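PDB 3M2P: UDP-N-acetylglucosamine 4-epimerase from Bacillus cereus, which probably interconverts UDP-N-acetylglucosamine and its C4 epimer UDP-N-acetylgalactosamine. Local coordinates for residues Leu187-Leu200 / Ile224-Ala236. Sequence-based numbering, arbitrary orientation.
Sequences LTLHANSVAKREFL and IGSGDALTNYEVA
A short antiparallel ladder at the margin of the Rossmann-type sheet pairs Arg197 and Glu198 with Leu230 and Ala229. Arg197 and Leu230 form the hydrogen-bonded pair, Arg197 N giving to Leu230 O (2.8 Å) and Leu230 N returning to Arg197 O. Beyond it, Ser226 OG, lying between its own backbone N and carbonyl carbon (chi1 52°), reaches Phe199 O and donates to it over 2.8 Å from above the carbonyl plane. The extended Glu198 side chain brings OE2 to Ser226 N (2.9 Å) and Gly227 N in two weak bonds, while OE1 accepts from Met265 N.

At the other end, Thr231 and Glu234 close a capping box on helix 232-242. Arg197, bent at chi3 (-89°), is modelled donating through NH2 to Asn232 OD1 (3.0 Å), a bent and doubtful bond, since Asn232 ND2 crowds the same NH2. Leu189 CD2 rests on Asn232 CB (3.5 Å), and Phe199 CE1 meets Val235 CG2 at 3.9 Å. Segment 187-189 runs antiparallel to segment 232-236, their axes 9.5 Å apart, and pairs in parallel with strand 249-251; Met173 of helix 173-182 touches Arg197 and Asn232, and strand 197-201 pairs in parallel with strand 154-164 of the main sheet.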
loop_
_atom_site.group_PDB
_atom_site.type_symbol
_atom_site.label_atom_id
_atom_site.label_comp_id
_atom_site.label_asym_id
_atom_site.label_seq_id
_atom_site.Cartn_x
_atom_site.Cartn_y
_atom_site.Cartn_z
ATOM N N LEU A 187 32.279 16.604 -8.370
ATOM C CA LEU A 187 31.235 15.626 -8.071
ATOM C C LEU A 187 31.856 14.236 -7.886
ATOM O O LEU A 187 32.777 13.855 -8.615
ATOM C CB LEU A 187 30.208 15.577 -9.200
ATOM C CG LEU A 187 29.094 16.622 -9.237
ATOM C CD1 LEU A 187 29.578 17.982 -8.774
ATOM C CD2 LEU A 187 28.496 16.699 -10.627
ATOM N N THR A 188 31.355 13.482 -6.909
ATOM C CA THR A 188 31.840 12.129 -6.661
ATOM C C THR A 188 30.690 11.132 -6.707
ATOM O O THR A 188 29.530 11.504 -6.538
ATOM C CB THR A 188 32.553 12.009 -5.301
ATOM O OG1 THR A 188 31.645 12.350 -4.248
ATOM C CG2 THR A 188 33.748 12.929 -5.239
ATOM N N LEU A 189 31.018 9.869 -6.950
ATOM C CA LEU A 189 30.042 8.796 -6.917
ATOM C C LEU A 189 30.663 7.697 -6.098
ATOM O O LEU A 189 31.761 7.267 -6.419
ATOM C CB LEU A 189 29.777 8.280 -8.331
ATOM C CG LEU A 189 29.025 9.170 -9.332
ATOM C CD1 LEU A 189 29.202 8.634 -10.726
ATOM C CD2 LEU A 189 27.549 9.277 -9.003
ATOM N N HIS A 190 29.990 7.237 -5.047
ATOM C CA HIS A 190 30.569 6.202 -4.190
ATOM C C HIS A 190 31.235 5.094 -4.992
ATOM O O HIS A 190 32.387 4.742 -4.750
ATOM C CB HIS A 190 29.536 5.579 -3.247
ATOM C CG HIS A 190 30.130 4.588 -2.290
ATOM N ND1 HIS A 190 30.038 3.224 -2.474
ATOM C CD2 HIS A 190 30.861 4.767 -1.164
ATOM C CE1 HIS A 190 30.674 2.606 -1.496
ATOM N NE2 HIS A 190 31.182 3.519 -0.688
ATOM N N ALA A 191 30.487 4.530 -5.930
ATOM C CA ALA A 191 31.037 3.587 -6.896
ATOM C C ALA A 191 30.294 3.760 -8.220
ATOM O O ALA A 191 29.400 4.595 -8.322
ATOM C CB ALA A 191 30.919 2.161 -6.387
ATOM N N ASN A 192 30.675 2.995 -9.236
ATOM C CA ASN A 192 29.935 3.006 -10.489
ATOM C C ASN A 192 28.708 2.122 -10.402
ATOM O O ASN A 192 28.709 1.120 -9.694
ATOM C CB ASN A 192 30.816 2.531 -11.634
ATOM C CG ASN A 192 31.450 3.669 -12.377
ATOM O OD1 ASN A 192 30.788 4.662 -12.712
ATOM N ND2 ASN A 192 32.746 3.538 -12.652
ATOM N N SER A 193 27.660 2.490 -11.124
ATOM C CA SER A 193 26.443 1.699 -11.095
ATOM C C SER A 193 25.845 1.606 -12.471
ATOM O O SER A 193 25.971 2.521 -13.279
ATOM C CB SER A 193 25.412 2.279 -10.117
ATOM O OG SER A 193 24.528 1.268 -9.647
ATOM N N VAL A 194 25.192 0.481 -12.721
ATOM C CA VAL A 194 24.518 0.249 -13.985
ATOM C C VAL A 194 23.007 0.502 -13.853
ATOM O O VAL A 194 22.282 0.507 -14.846
ATOM C CB VAL A 194 24.813 -1.174 -14.507
ATOM C CG1 VAL A 194 24.302 -1.337 -15.930
ATOM C CG2 VAL A 194 26.297 -1.427 -14.475
ATOM N N ALA A 195 22.552 0.739 -12.625
ATOM C CA ALA A 195 21.142 0.992 -12.348
ATOM C C ALA A 195 20.677 2.305 -12.961
ATOM O O ALA A 195 21.406 3.295 -12.948
ATOM C CB ALA A 195 20.890 0.995 -10.859
ATOM N N LYS A 196 19.458 2.290 -13.499
ATOM C CA LYS A 196 18.875 3.429 -14.202
ATOM C C LYS A 196 17.650 3.923 -13.447
ATOM O O LYS A 196 16.763 3.135 -13.105
ATOM C CB LYS A 196 18.494 3.034 -15.630
ATOM C CG LYS A 196 19.692 2.924 -16.556
ATOM C CD LYS A 196 19.399 2.152 -17.845
ATOM C CE LYS A 196 20.509 2.397 -18.889
ATOM N NZ LYS A 196 20.668 1.294 -19.901
ATOM N N ARG A 197 17.615 5.226 -13.179
ATOM C CA ARG A 197 16.543 5.838 -12.394
ATOM C C ARG A 197 15.870 6.955 -13.183
ATOM O O ARG A 197 16.547 7.758 -13.809
ATOM C CB ARG A 197 17.094 6.383 -11.070
ATOM C CG ARG A 197 17.511 5.307 -10.062
ATOM C CD ARG A 197 17.730 5.902 -8.676
ATOM N NE ARG A 197 19.099 6.370 -8.481
ATOM C CZ ARG A 197 19.483 7.213 -7.520
ATOM N NH1 ARG A 197 18.604 7.716 -6.669
ATOM N NH2 ARG A 197 20.756 7.573 -7.419
ATOM N N GLU A 198 14.539 7.010 -13.155
ATOM C CA GLU A 198 13.810 7.976 -13.977
ATOM C C GLU A 198 13.605 9.298 -13.249
ATOM O O GLU A 198 13.120 9.317 -12.125
ATOM C CB GLU A 198 12.473 7.389 -14.400
ATOM C CG GLU A 198 11.746 8.148 -15.497
ATOM C CD GLU A 198 10.521 7.382 -15.965
ATOM O OE1 GLU A 198 10.297 6.275 -15.419
ATOM O OE2 GLU A 198 9.786 7.869 -16.864
ATOM N N PHE A 199 13.989 10.399 -13.892
ATOM C CA PHE A 199 13.909 11.727 -13.283
ATOM C C PHE A 199 12.946 12.667 -14.011
ATOM O O PHE A 199 13.172 13.028 -15.165
ATOM C CB PHE A 199 15.288 12.362 -13.238
ATOM C CG PHE A 199 16.243 11.661 -12.333
ATOM C CD1 PHE A 199 17.019 10.612 -12.801
ATOM C CD2 PHE A 199 16.387 12.063 -11.013
ATOM C CE1 PHE A 199 17.909 9.974 -11.973
ATOM C CE2 PHE A 199 17.280 11.422 -10.176
ATOM C CZ PHE A 199 18.034 10.373 -10.658
ATOM N N LEU A 200 11.884 13.072 -13.321
ATOM C CA LEU A 200 10.863 13.929 -13.907
ATOM C C LEU A 200 10.987 15.345 -13.393
ATOM O O LEU A 200 10.871 15.581 -12.200
ATOM C CB LEU A 200 9.471 13.393 -13.576
ATOM C CG LEU A 200 8.292 14.305 -13.903
ATOM C CD1 LEU A 200 8.108 14.410 -15.401
ATOM C CD2 LEU A 200 7.034 13.780 -13.253
ATOM N N ILE A 224 3.438 8.949 -14.307
ATOM C CA ILE A 224 3.927 10.166 -14.941
ATOM C C ILE A 224 5.456 10.189 -14.944
ATOM O O ILE A 224 6.082 10.792 -14.073
ATOM C CB ILE A 224 3.385 11.458 -14.286
ATOM C CG1 ILE A 224 1.860 11.409 -14.131
ATOM C CG2 ILE A 224 3.803 12.662 -15.111
ATOM C CD1 ILE A 224 1.078 11.485 -15.433
ATOM N N GLY A 225 6.045 9.513 -15.929
ATOM C CA GLY A 225 7.484 9.513 -16.123
ATOM C C GLY A 225 7.925 10.487 -17.202
ATOM O O GLY A 225 7.100 11.086 -17.889
ATOM N N SER A 226 9.237 10.631 -17.366
ATOM C CA SER A 226 9.797 11.615 -18.289
ATOM C C SER A 226 10.312 11.020 -19.594
ATOM O O SER A 226 10.219 11.657 -20.647
ATOM C CB SER A 226 10.928 12.383 -17.617
ATOM O OG SER A 226 11.867 11.477 -17.063
ATOM N N GLY A 227 10.862 9.813 -19.545
ATOM C CA GLY A 227 11.551 9.302 -20.717
ATOM C C GLY A 227 12.315 8.003 -20.544
ATOM O O GLY A 227 11.778 6.955 -20.932
ATOM N N ASP A 228 13.543 7.997 -20.002
ATOM C CA ASP A 228 14.379 9.108 -19.505
ATOM C C ASP A 228 15.029 8.644 -18.187
ATOM O O ASP A 228 15.262 9.439 -17.259
ATOM C CB ASP A 228 13.652 10.442 -19.329
ATOM C CG ASP A 228 14.611 11.637 -19.246
ATOM O OD1 ASP A 228 14.573 12.520 -20.139
ATOM O OD2 ASP A 228 15.409 11.701 -18.288
ATOM N N ALA A 229 15.317 7.341 -18.122
ATOM C CA ALA A 229 16.007 6.741 -16.984
ATOM C C ALA A 229 17.521 6.867 -17.121
ATOM O O ALA A 229 18.102 6.385 -18.092
ATOM C CB ALA A 229 15.618 5.284 -16.853
ATOM N N LEU A 230 18.157 7.498 -16.138
ATOM C CA LEU A 230 19.591 7.765 -16.191
ATOM C C LEU A 230 20.383 7.003 -15.128
ATOM O O LEU A 230 19.857 6.662 -14.076
ATOM C CB LEU A 230 19.850 9.264 -16.033
ATOM C CG LEU A 230 19.120 10.231 -16.965
ATOM C CD1 LEU A 230 19.711 11.633 -16.856
ATOM C CD2 LEU A 230 19.165 9.739 -18.387
ATOM N N THR A 231 21.654 6.738 -15.414
ATOM C CA THR A 231 22.583 6.275 -14.387
ATOM C C THR A 231 23.185 7.476 -13.672
ATOM O O THR A 231 23.199 8.588 -14.210
ATOM C CB THR A 231 23.732 5.430 -14.968
ATOM O OG1 THR A 231 24.559 6.243 -15.814
ATOM C CG2 THR A 231 23.186 4.254 -15.756
ATOM N N ASN A 232 23.685 7.252 -12.460
ATOM C CA ASN A 232 24.266 8.335 -11.676
ATOM C C ASN A 232 25.434 8.985 -12.398
ATOM O O ASN A 232 25.636 10.197 -12.316
ATOM C CB ASN A 232 24.673 7.847 -10.289
ATOM C CG ASN A 232 23.476 7.611 -9.388
ATOM O OD1 ASN A 232 23.606 7.085 -8.281
ATOM N ND2 ASN A 232 22.290 8.002 -9.868
ATOM N N TYR A 233 26.192 8.171 -13.119
ATOM C CA TYR A 233 27.259 8.681 -13.966
ATOM C C TYR A 233 26.685 9.655 -15.018
ATOM O O TYR A 233 27.195 10.765 -15.187
ATOM C CB TYR A 233 28.040 7.514 -14.593
ATOM C CG TYR A 233 29.142 7.913 -15.557
ATOM C CD1 TYR A 233 28.906 7.957 -16.920
ATOM C CD2 TYR A 233 30.414 8.229 -15.106
ATOM C CE1 TYR A 233 29.899 8.311 -17.810
ATOM C CE2 TYR A 233 31.418 8.582 -15.989
ATOM C CZ TYR A 233 31.155 8.625 -17.348
ATOM O OH TYR A 233 32.139 8.985 -18.262
ATOM N N GLU A 234 25.607 9.260 -15.695
ATOM C CA GLU A 234 24.952 10.150 -16.656
ATOM C C GLU A 234 24.503 11.463 -16.023
ATOM O O GLU A 234 24.795 12.534 -16.550
ATOM C CB GLU A 234 23.737 9.484 -17.286
ATOM C CG GLU A 234 24.006 8.190 -18.001
ATOM C CD GLU A 234 22.858 7.815 -18.918
ATOM O OE1 GLU A 234 22.012 6.986 -18.502
ATOM O OE2 GLU A 234 22.795 8.373 -20.040
ATOM N N VAL A 235 23.762 11.366 -14.914
ATOM C CA VAL A 235 23.274 12.536 -14.182
ATOM C C VAL A 235 24.407 13.526 -13.909
ATOM O O VAL A 235 24.335 14.689 -14.295
ATOM C CB VAL A 235 22.597 12.130 -12.834
ATOM C CG1 VAL A 235 22.081 13.350 -12.077
ATOM C CG2 VAL A 235 21.475 11.147 -13.061
ATOM N N ALA A 236 25.460 13.053 -13.248
ATOM C CA ALA A 236 26.602 13.895 -12.898
ATOM C C ALA A 236 27.204 14.601 -14.104
ATOM O O ALA A 236 27.443 15.802 -14.062
ATOM C CB ALA A 236 27.658 13.077 -12.189
#